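Local coordinates for protein phosphodiesterase (Candida albicans, PDB 6CPU) that is a phosphodiesterase of the HD-domain clan, a largely helical metalloprotein that binds a zinc and a magnesium ion, at residues Asp229-Val234 and His274-Ala279; Lys34-Glu39 and Tyr267-Pro272; Asp281-Cys286 and Gly341-Ala346; Ile194-Leu199 and Leu256-Phe261. All coordinates share one frame; numbering follows the deposited sequence.

Contact 1: Asp229-Val234 and His274-Ala279; sequences DLVYCV and HNFRHA. With ZN (zinc ion), chain B.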
loop_
_atom_site.group_PDB
_atom_site.type_symbol
_atom_site.label_atom_id
_atom_site.label_comp_id
_atom_site.label_asym_id
_atom_site.label_seq_id
_atom_site.Cartn_x
_atom_site.Cartn_y
_atom_site.Cartn_z
ATOM N N ASP A 229 -6.933 -1.096 -11.952
ATOM C CA ASP A 229 -8.194 -0.498 -11.494
ATOM C C ASP A 229 -7.972 0.255 -10.184
ATOM O O ASP A 229 -8.507 1.335 -9.968
ATOM C CB ASP A 229 -9.254 -1.564 -11.185
ATOM C CG ASP A 229 -9.785 -2.307 -12.400
ATOM O OD1 ASP A 229 -9.875 -1.741 -13.522
ATOM O OD2 ASP A 229 -10.174 -3.490 -12.187
ATOM N N LEU A 230 -7.203 -0.358 -9.284
ATOM C CA LEU A 230 -6.986 0.206 -7.953
ATOM C C LEU A 230 -6.261 1.550 -7.995
ATOM O O LEU A 230 -6.553 2.451 -7.203
ATOM C CB LEU A 230 -6.254 -0.800 -7.063
ATOM C CG LEU A 230 -7.141 -1.993 -6.661
ATOM C CD1 LEU A 230 -6.293 -3.189 -6.228
ATOM C CD2 LEU A 230 -8.158 -1.610 -5.581
ATOM N N VAL A 231 -5.332 1.695 -8.932
ATOM C CA VAL A 231 -4.668 2.983 -9.156
ATOM C C VAL A 231 -5.716 4.051 -9.457
ATOM O O VAL A 231 -5.695 5.157 -8.877
ATOM C CB VAL A 231 -3.650 2.895 -10.317
ATOM C CG1 VAL A 231 -3.181 4.283 -10.769
ATOM C CG2 VAL A 231 -2.460 2.047 -9.899
ATOM N N TYR A 232 -6.632 3.731 -10.365
ATOM C CA TYR A 232 -7.662 4.710 -10.729
ATOM C C TYR A 232 -8.596 5.014 -9.563
ATOM O O TYR A 232 -8.998 6.153 -9.388
ATOM C CB TYR A 232 -8.467 4.264 -11.939
ATOM C CG TYR A 232 -9.230 5.421 -12.541
ATOM C CD1 TYR A 232 -10.586 5.612 -12.264
ATOM C CD2 TYR A 232 -8.591 6.337 -13.370
ATOM C CE1 TYR A 232 -11.288 6.682 -12.813
ATOM C CE2 TYR A 232 -9.284 7.405 -13.927
ATOM C CZ TYR A 232 -10.631 7.576 -13.644
ATOM O OH TYR A 232 -11.326 8.651 -14.193
ATOM N N CYS A 233 -8.945 3.998 -8.773
ATOM C CA CYS A 233 -9.720 4.217 -7.554
ATOM C C CYS A 233 -9.064 5.222 -6.610
ATOM O O CYS A 233 -9.737 6.101 -6.065
ATOM C CB CYS A 233 -9.968 2.907 -6.811
ATOM S SG CYS A 233 -11.063 1.741 -7.669
ATOM N N VAL A 234 -7.753 5.102 -6.412
ATOM C CA VAL A 234 -7.040 6.061 -5.590
ATOM C C VAL A 234 -7.154 7.468 -6.192
ATOM O O VAL A 234 -7.398 8.433 -5.476
ATOM C CB VAL A 234 -5.556 5.684 -5.422
ATOM C CG1 VAL A 234 -4.816 6.762 -4.640
ATOM C CG2 VAL A 234 -5.420 4.354 -4.698
ATOM N N HIS A 274 -1.165 -7.735 2.916
ATOM C CA HIS A 274 -0.578 -6.378 3.017
ATOM C C HIS A 274 0.040 -5.885 1.713
ATOM O O HIS A 274 1.242 -5.661 1.615
ATOM C CB HIS A 274 0.437 -6.325 4.166
ATOM C CG HIS A 274 -0.202 -6.440 5.514
ATOM N ND1 HIS A 274 -0.250 -7.625 6.218
ATOM C CD2 HIS A 274 -0.864 -5.531 6.263
ATOM C CE1 HIS A 274 -0.895 -7.432 7.357
ATOM N NE2 HIS A 274 -1.282 -6.170 7.406
ATOM N N ASN A 275 -0.817 -5.726 0.718
ATOM C CA ASN A 275 -0.421 -5.275 -0.619
ATOM C C ASN A 275 -1.132 -3.970 -0.940
ATOM O O ASN A 275 -1.754 -3.366 -0.067
ATOM C CB ASN A 275 -0.722 -6.355 -1.639
ATOM C CG ASN A 275 -2.173 -6.791 -1.613
ATOM O OD1 ASN A 275 -3.050 -6.051 -1.200
ATOM N ND2 ASN A 275 -2.411 -7.999 -2.027
ATOM N N PHE A 276 -0.992 -3.507 -2.170
ATOM C CA PHE A 276 -1.599 -2.232 -2.583
ATOM C C PHE A 276 -3.130 -2.296 -2.472
ATOM O O PHE A 276 -3.764 -1.314 -2.108
ATOM C CB PHE A 276 -1.175 -1.936 -4.000
ATOM C CG PHE A 276 -1.702 -0.649 -4.540
ATOM C CD1 PHE A 276 -1.388 0.547 -3.932
ATOM C CD2 PHE A 276 -2.457 -0.639 -5.713
ATOM C CE1 PHE A 276 -1.874 1.740 -4.446
ATOM C CE2 PHE A 276 -2.926 0.556 -6.239
ATOM C CZ PHE A 276 -2.633 1.735 -5.605
ATOM N N ARG A 277 -3.702 -3.462 -2.738
ATOM C CA ARG A 277 -5.163 -3.652 -2.611
ATOM C C ARG A 277 -5.656 -3.345 -1.184
ATOM O O ARG A 277 -6.690 -2.684 -1.030
ATOM C CB ARG A 277 -5.590 -5.050 -3.082
ATOM C CG ARG A 277 -7.075 -5.383 -2.921
ATOM C CD ARG A 277 -7.463 -6.721 -3.534
ATOM N NE ARG A 277 -7.226 -6.714 -4.971
ATOM C CZ ARG A 277 -6.171 -7.226 -5.589
ATOM N NH1 ARG A 277 -5.228 -7.901 -4.929
ATOM N NH2 ARG A 277 -6.069 -7.080 -6.896
ATOM N N HIS A 278 -4.915 -3.794 -0.167
ATOM C CA HIS A 278 -5.228 -3.484 1.244
ATOM C C HIS A 278 -5.148 -1.995 1.514
ATOM O O HIS A 278 -6.019 -1.433 2.169
ATOM C CB HIS A 278 -4.313 -4.259 2.217
ATOM C CG HIS A 278 -4.394 -3.802 3.648
ATOM N ND1 HIS A 278 -5.548 -3.887 4.400
ATOM C CD2 HIS A 278 -3.454 -3.260 4.465
ATOM C CE1 HIS A 278 -5.315 -3.414 5.615
ATOM N NE2 HIS A 278 -4.052 -3.025 5.683
ATOM N N ALA A 279 -4.092 -1.347 1.014
ATOM C CA ALA A 279 -3.938 0.087 1.180
ATOM C C ALA A 279 -5.137 0.853 0.614
ATOM O O ALA A 279 -5.663 1.788 1.254
ATOM C CB ALA A 279 -2.649 0.569 0.527
HETATM ZN ZN ZN B . -2.908 -2.095 7.296
HETATM O O HOH W 1 -2.907 -4.164 8.077
HETATM O O HOH W 2 -1.792 -1.634 9.093
#
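At the start of helix 276-292, the helix that carries zinc ligand His278, Phe276 and Arg277 meet Leu230, Val231 and Val234 of helix 227-242. CG of Phe276 stands anti to the backbone N (chi1 -179°), and the CE2/CZ side of the ring does the touching: Phe276 CE2 lies 3.7 Å from Leu230 CB, while CZ is 3.9 Å from Val234 CG2. Val231 N reaches the ring edge near its plane, 3.8 Å from Phe276 CE2. A flat, wholly apolar group suits this buried seam. The CD1 branch of Leu230 sits 3.7 Å from Arg277 CB, the two side chains crossing at about a right angle. The aliphatic part of Arg277 can thus pack in the interior, while NH2 forms a salt bridge with Glu39 OE2. One residue on lies the metal site of the HD clan: His278 NE2 binds the zinc ion at 2.2 Å, with His349, Asp350, Asp462 and two waters completing the shell. The helix start is held by Asn275, an N-cap residue short enough to fold back, whose OD1 accepts from His278 N at 3.1 Å. His274 NE2 meets one zinc-bound water in the plane of its ring, at 2.7 Å.

Contact 2: Lys34-Glu39 and Tyr267-Pro272; sequences KKTSTE and YKNGNP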
loop_
_atom_site.group_PDB
_atom_site.type_symbol
_atom_site.label_atom_id
_atom_site.label_comp_id
_atom_site.label_asym_id
_atom_site.label_seq_id
_atom_site.Cartn_x
_atom_site.Cartn_y
_atom_site.Cartn_z
ATOM N N LYS A 34 4.793 -1.018 -15.276
ATOM C CA LYS A 34 3.701 -1.978 -15.433
ATOM C C LYS A 34 3.905 -3.280 -14.663
ATOM O O LYS A 34 2.944 -4.026 -14.458
ATOM C CB LYS A 34 3.454 -2.276 -16.918
ATOM C CG LYS A 34 2.734 -1.132 -17.610
ATOM C CD LYS A 34 2.220 -1.492 -18.991
ATOM C CE LYS A 34 3.329 -1.510 -20.012
ATOM N NZ LYS A 34 2.751 -1.507 -21.389
ATOM N N LYS A 35 5.130 -3.539 -14.207
ATOM C CA LYS A 35 5.421 -4.763 -13.451
ATOM C C LYS A 35 4.585 -4.964 -12.175
ATOM O O LYS A 35 4.286 -6.121 -11.798
ATOM C CB LYS A 35 6.918 -4.868 -13.166
ATOM C CG LYS A 35 7.667 -5.172 -14.455
ATOM C CD LYS A 35 9.115 -5.493 -14.228
ATOM C CE LYS A 35 9.747 -5.985 -15.514
ATOM N NZ LYS A 35 9.402 -7.404 -15.792
ATOM N N THR A 36 4.163 -3.873 -11.531
ATOM C CA THR A 36 3.342 -3.980 -10.331
ATOM C C THR A 36 1.819 -4.063 -10.629
ATOM O O THR A 36 0.986 -3.897 -9.727
ATOM C CB THR A 36 3.693 -2.861 -9.329
ATOM O OG1 THR A 36 3.649 -1.585 -9.981
ATOM C CG2 THR A 36 5.069 -3.101 -8.781
ATOM N N SER A 37 1.458 -4.331 -11.882
ATOM C CA SER A 37 0.054 -4.528 -12.240
ATOM C C SER A 37 -0.408 -5.946 -11.915
ATOM O O SER A 37 -1.617 -6.211 -11.904
ATOM C CB SER A 37 -0.174 -4.269 -13.720
ATOM O OG SER A 37 0.395 -5.316 -14.491
ATOM N N THR A 38 0.545 -6.841 -11.659
ATOM C CA THR A 38 0.264 -8.277 -11.452
ATOM C C THR A 38 -0.008 -8.591 -9.988
ATOM O O THR A 38 0.076 -7.708 -9.115
ATOM C CB THR A 38 1.448 -9.148 -11.931
ATOM O OG1 THR A 38 2.545 -9.013 -11.017
ATOM C CG2 THR A 38 1.902 -8.752 -13.341
ATOM N N GLU A 39 -0.318 -9.860 -9.710
ATOM C CA GLU A 39 -0.591 -10.302 -8.345
ATOM C C GLU A 39 0.581 -11.080 -7.738
ATOM O O GLU A 39 0.427 -11.720 -6.706
ATOM C CB GLU A 39 -1.850 -11.175 -8.327
ATOM C CG GLU A 39 -3.108 -10.455 -8.754
ATOM C CD GLU A 39 -3.525 -9.344 -7.802
ATOM O OE1 GLU A 39 -3.344 -9.473 -6.568
ATOM O OE2 GLU A 39 -4.063 -8.325 -8.283
ATOM N N TYR A 267 4.498 -1.095 -2.544
ATOM C CA TYR A 267 3.782 -2.227 -1.957
ATOM C C TYR A 267 4.232 -3.513 -2.621
ATOM O O TYR A 267 4.515 -3.532 -3.810
ATOM C CB TYR A 267 2.258 -2.017 -2.089
ATOM C CG TYR A 267 1.714 -1.067 -1.053
ATOM C CD1 TYR A 267 1.526 0.280 -1.325
ATOM C CD2 TYR A 267 1.396 -1.518 0.228
ATOM C CE1 TYR A 267 1.058 1.151 -0.356
ATOM C CE2 TYR A 267 0.931 -0.643 1.200
ATOM C CZ TYR A 267 0.757 0.686 0.910
ATOM O OH TYR A 267 0.279 1.541 1.908
ATOM N N LYS A 268 4.337 -4.589 -1.851
ATOM C CA LYS A 268 4.800 -5.872 -2.399
ATOM C C LYS A 268 3.624 -6.687 -2.959
ATOM O O LYS A 268 2.765 -7.140 -2.196
ATOM C CB LYS A 268 5.530 -6.653 -1.307
ATOM C CG LYS A 268 6.786 -5.915 -0.886
ATOM C CD LYS A 268 7.456 -6.546 0.301
ATOM C CE LYS A 268 8.915 -6.141 0.419
ATOM N NZ LYS A 268 9.180 -4.728 0.077
ATOM N N ASN A 269 3.606 -6.880 -4.280
ATOM C CA ASN A 269 2.447 -7.442 -4.965
ATOM C C ASN A 269 2.148 -8.865 -4.587
ATOM O O ASN A 269 1.005 -9.293 -4.677
ATOM C CB ASN A 269 2.653 -7.442 -6.466
ATOM C CG ASN A 269 2.715 -6.066 -7.020
ATOM O OD1 ASN A 269 3.669 -5.329 -6.742
ATOM N ND2 ASN A 269 1.709 -5.693 -7.792
ATOM N N GLY A 270 3.184 -9.604 -4.226
ATOM C CA GLY A 270 3.010 -10.997 -3.789
ATOM C C GLY A 270 2.561 -11.186 -2.358
ATOM O O GLY A 270 2.377 -12.333 -1.926
ATOM N N ASN A 271 2.416 -10.109 -1.584
ATOM C CA ASN A 271 1.869 -10.244 -0.243
ATOM C C ASN A 271 0.397 -10.629 -0.407
ATOM O O ASN A 271 -0.330 -9.956 -1.133
ATOM C CB ASN A 271 1.953 -8.966 0.584
ATOM C CG ASN A 271 3.376 -8.627 1.045
ATOM O OD1 ASN A 271 4.347 -9.337 0.783
ATOM N ND2 ASN A 271 3.483 -7.541 1.746
ATOM N N PRO A 272 -0.049 -11.719 0.254
ATOM C CA PRO A 272 -1.478 -12.026 0.062
ATOM C C PRO A 272 -2.411 -10.972 0.639
ATOM O O PRO A 272 -3.460 -10.692 0.044
ATOM C CB PRO A 272 -1.644 -13.379 0.776
ATOM C CG PRO A 272 -0.292 -13.980 0.735
ATOM C CD PRO A 272 0.653 -12.818 0.932
HETATM O O HOH W 3 -1.220 -7.738 -5.634
#
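Asn269 and Thr36 carry the tight part of this loop-to-loop contact. The Asn269 side chain points at segment 34-39 and spends both hydrogens of its ND2 on backbone carbonyls, Thr36 O at 2.7 Å and Thr38 O at 2.9 Å. The two bonds differ in form. Thr36 O lies in the plane of the amide, but the donor stands well above the Thr36 carbonyl plane and the N-H...O angle is only 138°; the bond to Thr38 O is straighter, at 152°. An asparagine is well suited here, since a single short amide can grip two carbonyls of a chain without regular structure. Asn269 OD1 lies 3.3 Å from Thr36 CG2, and the two side chains cross at about a right angle. Thr36 OG1 turns to Asp265, just before the second segment.

The Glu39 end is looser and more open to solvent. Glu39 O and Asn269 O, two acceptors, approach to 3.2 Å without bonding, and a water fills the role of mediator by donating to both Glu39 OE1 and Asn269 O. The other carboxylate oxygen of Glu39 belongs to Arg277. Next to this point, Gly270 occupies a type I turn from Lys268 to Asn271, closed by Asn271 N to Lys268 O. The contact joins the loop between helix 25-34 and strand 46-49 of the parallel sheet to the loop linking helix 253-264 with helix 276-292, while Asn227 of helix 227-242 borders both Glu39 and Asn269.

Contact 3: Asp281-Cys286 and Gly341-Ala346; sequences DVLQAC and GLLVAA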
loop_
_atom_site.group_PDB
_atom_site.type_symbol
_atom_site.label_atom_id
_atom_site.label_comp_id
_atom_site.label_asym_id
_atom_site.label_seq_id
_atom_site.Cartn_x
_atom_site.Cartn_y
_atom_site.Cartn_z
ATOM N N ASP A 281 -8.132 -0.378 -0.066
ATOM C CA ASP A 281 -9.274 -0.728 0.777
ATOM C C ASP A 281 -9.366 0.149 2.028
ATOM O O ASP A 281 -10.433 0.689 2.339
ATOM C CB ASP A 281 -9.175 -2.186 1.180
ATOM C CG ASP A 281 -10.394 -2.656 1.922
ATOM O OD1 ASP A 281 -11.496 -2.617 1.331
ATOM O OD2 ASP A 281 -10.235 -3.066 3.082
ATOM N N VAL A 282 -8.253 0.308 2.743
ATOM C CA VAL A 282 -8.211 1.153 3.942
ATOM C C VAL A 282 -8.480 2.622 3.611
ATOM O O VAL A 282 -9.201 3.334 4.339
ATOM C CB VAL A 282 -6.859 0.995 4.710
ATOM C CG1 VAL A 282 -6.729 2.014 5.827
ATOM C CG2 VAL A 282 -6.732 -0.412 5.273
ATOM N N LEU A 283 -7.928 3.082 2.500
ATOM C CA LEU A 283 -8.199 4.433 2.018
ATOM C C LEU A 283 -9.707 4.612 1.757
ATOM O O LEU A 283 -10.316 5.617 2.150
ATOM C CB LEU A 283 -7.406 4.695 0.729
ATOM C CG LEU A 283 -7.797 5.899 -0.127
ATOM C CD1 LEU A 283 -7.567 7.188 0.631
ATOM C CD2 LEU A 283 -7.021 5.915 -1.434
ATOM N N GLN A 284 -10.285 3.627 1.096
ATOM C CA GLN A 284 -11.707 3.658 0.731
ATOM C C GLN A 284 -12.619 3.629 1.959
ATOM O O GLN A 284 -13.654 4.299 1.968
ATOM C CB GLN A 284 -12.027 2.501 -0.205
ATOM C CG GLN A 284 -13.372 2.622 -0.930
ATOM C CD GLN A 284 -14.509 1.852 -0.258
ATOM O OE1 GLN A 284 -14.342 1.232 0.808
ATOM N NE2 GLN A 284 -15.665 1.843 -0.919
ATOM N N ALA A 285 -12.244 2.847 2.975
ATOM C CA ALA A 285 -12.948 2.872 4.268
ATOM C C ALA A 285 -12.902 4.258 4.874
ATOM O O ALA A 285 -13.942 4.814 5.237
ATOM C CB ALA A 285 -12.359 1.854 5.227
ATOM N N CYS A 286 -11.703 4.830 4.973
ATOM C CA CYS A 286 -11.551 6.214 5.450
ATOM C C CYS A 286 -12.414 7.168 4.638
ATOM O O CYS A 286 -13.073 8.059 5.189
ATOM C CB CYS A 286 -10.098 6.687 5.354
ATOM S SG CYS A 286 -9.073 6.222 6.755
ATOM N N GLY A 341 -5.137 14.850 4.498
ATOM C CA GLY A 341 -4.044 14.242 5.260
ATOM C C GLY A 341 -4.357 12.844 5.758
ATOM O O GLY A 341 -3.491 11.967 5.734
ATOM N N LEU A 342 -5.596 12.632 6.204
ATOM C CA LEU A 342 -6.031 11.323 6.670
ATOM C C LEU A 342 -6.045 10.335 5.505
ATOM O O LEU A 342 -5.577 9.197 5.638
ATOM C CB LEU A 342 -7.431 11.396 7.287
ATOM C CG LEU A 342 -7.820 10.402 8.388
ATOM C CD1 LEU A 342 -9.311 10.109 8.319
ATOM C CD2 LEU A 342 -7.057 9.088 8.378
ATOM N N LEU A 343 -6.594 10.777 4.375
ATOM C CA LEU A 343 -6.669 9.931 3.188
ATOM C C LEU A 343 -5.275 9.559 2.673
ATOM O O LEU A 343 -5.031 8.399 2.364
ATOM C CB LEU A 343 -7.456 10.620 2.086
ATOM C CG LEU A 343 -8.937 10.788 2.435
ATOM C CD1 LEU A 343 -9.598 11.756 1.475
ATOM C CD2 LEU A 343 -9.638 9.445 2.445
ATOM N N VAL A 344 -4.385 10.544 2.582
ATOM C CA VAL A 344 -2.992 10.292 2.189
ATOM C C VAL A 344 -2.310 9.319 3.174
ATOM O O VAL A 344 -1.649 8.375 2.743
ATOM C CB VAL A 344 -2.200 11.607 1.980
ATOM C CG1 VAL A 344 -0.717 11.346 1.813
ATOM C CG2 VAL A 344 -2.719 12.342 0.747
ATOM N N ALA A 345 -2.502 9.500 4.478
ATOM C CA ALA A 345 -1.950 8.545 5.454
ATOM C C ALA A 345 -2.487 7.140 5.290
ATOM O O ALA A 345 -1.729 6.182 5.384
ATOM C CB ALA A 345 -2.182 9.026 6.881
ATOM N N ALA A 346 -3.791 6.986 5.044
ATOM C CA ALA A 346 -4.338 5.661 4.807
ATOM C C ALA A 346 -3.690 5.009 3.580
ATOM O O ALA A 346 -3.359 3.818 3.600
ATOM C CB ALA A 346 -5.859 5.730 4.643
#
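Leu283 and Cys286 on helix 276-292 face Leu343 and Ala346 on helix 336-348, two nearly antiparallel helices whose local axes approach to 8.6 Å at an angle of 159°. Ala346 suits the closest backbone approach: its CB comes within 3.7 Å of Leu283 CA, so a methyl rests almost on the opposing backbone. Leu283 can be followed outward. Leu283 CB lies 4.3 Å from Ala346 CB; CG stands anti to the backbone N (chi1 165°) and itself bears the two methyls. Leu283 CD1 lies 3.3 Å from Leu343 O and 3.6 Å from Leu343 CD2, the two leucine side chains crossing at about a right angle. The other branch, CD2, turns to Val234 of helix 227-242, adding a third helix to the core. Cys286, compact and only weakly polar, fills the next position along, its SG 3.9 Å from Leu342 CD2 and equally far from Ala346 CB. Val282 CG1 lies 4.0 Å from Ala346 CB, and the Val282 side chain also touches His349. Buried, and without a hydrogen bond between the two segments, this pairing belongs to the helical core of HD-domain proteins, in which helix 276-292 bears the zinc ligand His278 and helix 336-348 leads directly into the adjoining His349 and Asp350.

Contact 4: Ile194-Leu199 and Leu256-Phe261; sequences INFIEL and LLAFIF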
loop_
_atom_site.group_PDB
_atom_site.type_symbol
_atom_site.label_atom_id
_atom_site.label_comp_id
_atom_site.label_asym_id
_atom_site.label_seq_id
_atom_site.Cartn_x
_atom_site.Cartn_y
_atom_site.Cartn_z
ATOM N N ILE A 194 5.694 10.982 -19.721
ATOM C CA ILE A 194 4.908 9.741 -19.684
ATOM C C ILE A 194 3.441 10.044 -19.480
ATOM O O ILE A 194 3.091 10.855 -18.630
ATOM C CB ILE A 194 5.403 8.794 -18.573
ATOM C CG1 ILE A 194 6.835 8.371 -18.889
ATOM C CG2 ILE A 194 4.474 7.583 -18.441
ATOM C CD1 ILE A 194 7.517 7.570 -17.809
ATOM N N ASN A 195 2.593 9.390 -20.275
ATOM C CA ASN A 195 1.147 9.486 -20.143
ATOM C C ASN A 195 0.662 8.299 -19.302
ATOM O O ASN A 195 0.423 7.213 -19.814
ATOM C CB ASN A 195 0.480 9.494 -21.527
ATOM C CG ASN A 195 -0.922 10.074 -21.499
ATOM O OD1 ASN A 195 -1.276 10.825 -20.592
ATOM N ND2 ASN A 195 -1.727 9.734 -22.495
ATOM N N PHE A 196 0.540 8.515 -17.999
ATOM C CA PHE A 196 0.335 7.399 -17.071
ATOM C C PHE A 196 -0.979 6.633 -17.258
ATOM O O PHE A 196 -1.021 5.414 -17.027
ATOM C CB PHE A 196 0.555 7.863 -15.628
ATOM C CG PHE A 196 2.008 7.966 -15.264
ATOM C CD1 PHE A 196 2.682 6.870 -14.744
ATOM C CD2 PHE A 196 2.721 9.136 -15.491
ATOM C CE1 PHE A 196 4.023 6.942 -14.430
ATOM C CE2 PHE A 196 4.065 9.210 -15.182
ATOM C CZ PHE A 196 4.714 8.123 -14.642
ATOM N N ILE A 197 -2.025 7.312 -17.731
ATOM C CA ILE A 197 -3.297 6.643 -18.002
ATOM C C ILE A 197 -3.148 5.523 -19.032
ATOM O O ILE A 197 -3.870 4.520 -18.969
ATOM C CB ILE A 197 -4.396 7.648 -18.456
ATOM C CG1 ILE A 197 -5.796 7.016 -18.386
ATOM C CG2 ILE A 197 -4.113 8.163 -19.863
ATOM C CD1 ILE A 197 -6.420 7.027 -17.009
ATOM N N GLU A 198 -2.203 5.676 -19.959
ATOM C CA GLU A 198 -1.958 4.663 -20.983
ATOM C C GLU A 198 -1.292 3.410 -20.427
ATOM O O GLU A 198 -1.250 2.405 -21.109
ATOM C CB GLU A 198 -1.095 5.218 -22.114
ATOM C CG GLU A 198 -1.826 6.187 -23.027
ATOM C CD GLU A 198 -0.898 6.830 -24.039
ATOM O OE1 GLU A 198 -0.008 6.136 -24.578
ATOM O OE2 GLU A 198 -1.047 8.044 -24.285
ATOM N N LEU A 199 -0.766 3.482 -19.207
ATOM C CA LEU A 199 -0.124 2.332 -18.570
ATOM C C LEU A 199 -1.121 1.454 -17.817
ATOM O O LEU A 199 -0.736 0.423 -17.273
ATOM C CB LEU A 199 1.002 2.792 -17.631
ATOM C CG LEU A 199 2.135 3.600 -18.287
ATOM C CD1 LEU A 199 3.266 3.867 -17.312
ATOM C CD2 LEU A 199 2.672 2.888 -19.512
ATOM N N LEU A 256 -1.250 13.216 -10.600
ATOM C CA LEU A 256 -1.784 12.324 -9.560
ATOM C C LEU A 256 -1.520 10.862 -9.875
ATOM O O LEU A 256 -1.099 10.111 -9.000
ATOM C CB LEU A 256 -3.278 12.538 -9.335
ATOM C CG LEU A 256 -3.674 13.703 -8.443
ATOM C CD1 LEU A 256 -5.189 13.741 -8.294
ATOM C CD2 LEU A 256 -3.003 13.621 -7.076
ATOM N N LEU A 257 -1.737 10.454 -11.123
ATOM C CA LEU A 257 -1.425 9.077 -11.511
ATOM C C LEU A 257 0.053 8.731 -11.306
ATOM O O LEU A 257 0.369 7.641 -10.835
ATOM C CB LEU A 257 -1.849 8.788 -12.947
ATOM C CG LEU A 257 -3.353 8.724 -13.255
ATOM C CD1 LEU A 257 -3.577 8.379 -14.722
ATOM C CD2 LEU A 257 -4.093 7.730 -12.381
ATOM N N ALA A 258 0.969 9.637 -11.654
ATOM C CA ALA A 258 2.393 9.364 -11.437
ATOM C C ALA A 258 2.680 9.066 -9.952
ATOM O O ALA A 258 3.387 8.113 -9.616
ATOM C CB ALA A 258 3.255 10.536 -11.922
ATOM N N PHE A 259 2.158 9.917 -9.082
ATOM C CA PHE A 259 2.275 9.743 -7.641
ATOM C C PHE A 259 1.736 8.379 -7.201
ATOM O O PHE A 259 2.374 7.676 -6.418
ATOM C CB PHE A 259 1.553 10.899 -6.937
ATOM C CG PHE A 259 1.213 10.650 -5.493
ATOM C CD1 PHE A 259 2.203 10.483 -4.539
ATOM C CD2 PHE A 259 -0.115 10.619 -5.078
ATOM C CE1 PHE A 259 1.881 10.281 -3.210
ATOM C CE2 PHE A 259 -0.440 10.420 -3.753
ATOM C CZ PHE A 259 0.563 10.245 -2.811
ATOM N N ILE A 260 0.573 8.007 -7.719
ATOM C CA ILE A 260 -0.056 6.753 -7.308
ATOM C C ILE A 260 0.709 5.535 -7.819
ATOM O O ILE A 260 0.786 4.508 -7.124
ATOM C CB ILE A 260 -1.534 6.698 -7.746
ATOM C CG1 ILE A 260 -2.303 7.831 -7.063
ATOM C CG2 ILE A 260 -2.162 5.354 -7.385
ATOM C CD1 ILE A 260 -3.529 8.259 -7.827
ATOM N N PHE A 261 1.282 5.630 -9.021
ATOM C CA PHE A 261 2.148 4.548 -9.521
ATOM C C PHE A 261 3.347 4.342 -8.603
ATOM O O PHE A 261 3.730 3.202 -8.303
ATOM C CB PHE A 261 2.635 4.823 -10.945
ATOM C CG PHE A 261 1.769 4.242 -12.012
ATOM C CD1 PHE A 261 0.606 4.878 -12.407
ATOM C CD2 PHE A 261 2.148 3.078 -12.668
ATOM C CE1 PHE A 261 -0.190 4.353 -13.407
ATOM C CE2 PHE A 261 1.358 2.545 -13.671
ATOM C CZ PHE A 261 0.182 3.179 -14.036
#
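Phe196 packs flat against Ala258, where a short 3-10 segment, 196-199, lies on helix 253-264 in the all-helical part of the protein. Ala258 CA stands 3.9 Å from the centroid of the Phe196 ring, 2° off the ring normal, a CH-pi contact over the middle of the face. Alanine suits this place, its single methyl letting the ring lie close to the helix backbone, and Ala258 CB also meets Phe196 CE2 at 3.6 Å. Phe196 CB rests 3.7 Å from Leu257 CB. Phe196 CD1 lies over one face of the Phe261 ring, offset toward its rim and 3.7 Å from Phe261 CD1; the two planes are inclined at 55°, neither stacked nor perpendicular. Leu199 CB touches Phe261 CZ from the following turn of the 3-10 segment, and Leu257 CD1 reaches back to the backbone of Ile197, 3.5 Å from its N. Branched and aromatic side chains thus interlock without a hydrogen bond between the segments.

One step out, Ile194 CG2 sits over the centre of the opposite face of Phe196, so the ring is held between a methyl and the helix backbone. Phe33 of helix 25-34 adds an edge-to-face partner. Asn254, near the start of helix 253-264, donates to Ile194 O and accepts from Phe196 N, fixing the chain on both sides of Asn195. At the exposed outer side, Asn195 ND2 donates to Glu198 OE2 at 2.6 Å in a nearly straight bond (173°), approaching that oxygen from its anti side.

Three consecutive helices, 227-242, 253-264 and 276-292, tie the set together. Contact 1 lies nearest the middle of the chain, its centre about 10 Å from contact 2, 11 Å from contact 3 and 14 Å from contact 4. It shares helix 276-292 with contact 3, and its Val231 and Val234 pack on Ile260 of contact 4. Contacts 2 and 4 each lie about 20 Å from contact 3, centre to centre, without touching it. Along the chain, contact 4 falls wholly between the two segments of contact 2, and contact 3 opens last. The Glu39-Arg277 salt bridge joins residues 34-39 to helix 276-292, which carries zinc ligand His278.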